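Local coordinates for YcgJ protein (Bacillus subtilis, PDB 1XXL) that is probably a methyltransferase that uses S-adenosylmethionine as its methyl donor, though its substrate is not known, at residues S152-S155 against E156-A159. Numbering follows the deposited sequence.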
loop_
_atom_site.group_PDB
_atom_site.type_symbol
_atom_site.label_atom_id
_atom_site.label_comp_id
_atom_site.label_asym_id
_atom_site.label_seq_id
_atom_site.Cartn_x
_atom_site.Cartn_y
_atom_site.Cartn_z
ATOM N N SER A 152 -8.430 2.769 4.401
ATOM C CA SER A 152 -9.781 2.964 3.932
ATOM C C SER A 152 -10.485 1.616 3.789
ATOM O O SER A 152 -9.839 0.554 3.657
ATOM C CB SER A 152 -9.789 3.693 2.573
ATOM O OG SER A 152 -9.212 4.984 2.628
ATOM N N SER A 153 -11.819 1.658 3.814
ATOM C CA SER A 153 -12.626 0.481 3.509
ATOM C C SER A 153 -12.728 0.275 1.992
ATOM O O SER A 153 -12.408 1.183 1.224
ATOM C CB SER A 153 -14.023 0.635 4.141
ATOM O OG SER A 153 -14.775 1.618 3.465
ATOM N N LEU A 154 -13.185 -0.904 1.561
ATOM C CA LEU A 154 -13.394 -1.179 0.133
ATOM C C LEU A 154 -14.498 -0.330 -0.509
ATOM O O LEU A 154 -14.386 0.092 -1.660
ATOM C CB LEU A 154 -13.655 -2.674 -0.116
ATOM C CG LEU A 154 -12.504 -3.597 0.337
ATOM C CD1 LEU A 154 -12.825 -5.043 -0.003
ATOM C CD2 LEU A 154 -11.184 -3.201 -0.223
ATOM N N SER A 155 -15.561 -0.086 0.243
ATOM C CA SER A 155 -16.571 0.922 -0.114
ATOM C C SER A 155 -15.988 2.251 -0.450
ATOM O O SER A 155 -16.348 2.859 -1.445
ATOM C CB SER A 155 -17.454 1.195 1.109
ATOM O OG SER A 155 -18.492 0.324 1.048
ATOM N N GLU A 156 -15.149 2.743 0.448
ATOM C CA GLU A 156 -14.490 4.016 0.231
ATOM C C GLU A 156 -13.633 4.032 -1.026
ATOM O O GLU A 156 -13.666 5.002 -1.764
ATOM C CB GLU A 156 -13.683 4.424 1.458
ATOM C CG GLU A 156 -14.581 4.784 2.629
ATOM C CD GLU A 156 -13.822 5.032 3.924
ATOM O OE1 GLU A 156 -14.319 5.859 4.729
ATOM O OE2 GLU A 156 -12.754 4.404 4.164
ATOM N N TRP A 157 -12.858 2.973 -1.276
ATOM C CA TRP A 157 -12.070 2.894 -2.514
ATOM C C TRP A 157 -12.943 2.879 -3.734
ATOM O O TRP A 157 -12.639 3.531 -4.725
ATOM C CB TRP A 157 -11.200 1.634 -2.546
ATOM C CG TRP A 157 -9.979 1.743 -1.681
ATOM C CD1 TRP A 157 -9.697 1.011 -0.576
ATOM C CD2 TRP A 157 -8.891 2.644 -1.858
ATOM N NE1 TRP A 157 -8.480 1.377 -0.067
ATOM C CE2 TRP A 157 -7.968 2.390 -0.824
ATOM C CE3 TRP A 157 -8.594 3.628 -2.804
ATOM C CZ2 TRP A 157 -6.751 3.093 -0.702
ATOM C CZ3 TRP A 157 -7.390 4.334 -2.688
ATOM C CH2 TRP A 157 -6.482 4.059 -1.643
ATOM N N GLN A 158 -14.026 2.110 -3.684
ATOM C CA GLN A 158 -14.954 2.092 -4.810
ATOM C C GLN A 158 -15.536 3.482 -5.105
ATOM O O GLN A 158 -15.642 3.857 -6.281
ATOM C CB GLN A 158 -16.086 1.112 -4.582
ATOM C CG GLN A 158 -15.634 -0.299 -4.597
ATOM C CD GLN A 158 -16.696 -1.208 -4.120
ATOM O OE1 GLN A 158 -17.809 -1.175 -4.607
ATOM N NE2 GLN A 158 -16.360 -2.039 -3.179
ATOM N N ALA A 159 -15.888 4.229 -4.053
ATOM C CA ALA A 159 -16.482 5.571 -4.207
ATOM C C ALA A 159 -15.453 6.571 -4.748
ATOM O O ALA A 159 -15.765 7.368 -5.623
ATOM C CB ALA A 159 -17.053 6.058 -2.886
HETATM O O HOH W 1 -7.241 0.463 2.439
HETATM O O HOH W 2 -10.580 6.942 3.909
#
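Ser-153 and Glu-156 grip each other reciprocally at the start of helix 154-163, each side chain serving the other's backbone. Ser-153 is the N-cap: its OG lies between its own backbone N and carbonyl carbon (chi1 71°), which turns the hydroxyl oxygen to the amide of Glu-156, with Glu-156 N to Ser-153 OG 3.2 Å. A short side chain with an oxygen acceptor suits this place, because the first-turn amides have no preceding helical carbonyl to bind. In return the extended chain of Glu-156 reaches back past OG, and its OE2 accepts from Ser-153 N at 2.9 Å in a nearly straight bond (163°), on the anti side of the carboxylate and 28° out of its plane. The same oxygen makes a salt bridge with Arg-150, and its negative charge would probably interact well with the helix dipole. With an alanine here instead of Glu-156, Ser-153 N would probably lose its acceptor and Arg-150 this partner, leaving the cap held from one side alone.

Ser-152 meets the indole of Trp-157 through carbon: its CB lies over one face, 4.1 Å from the centroid of the five-membered ring, a CH-pi contact offset toward the rim. At the ring edge, in plane, Trp-157 NE1 donates to a water 2.9 Å away, which in turn donates to Ser-152 O, so the buried indole N-H is satisfied. Trp-157 also packs on Val-103 and Val-107 of helix 103-113 and on Ile-232 of strand 222-236, where a broad, flat side chain can bridge helix and sheet. Behind the cap, Trp-157 N bonds Ser-153 O at 3.1 Å, opening the regular helical pattern. The whole is a capping box, the reciprocal side-chain-to-backbone pairing that marks a helix N-terminus.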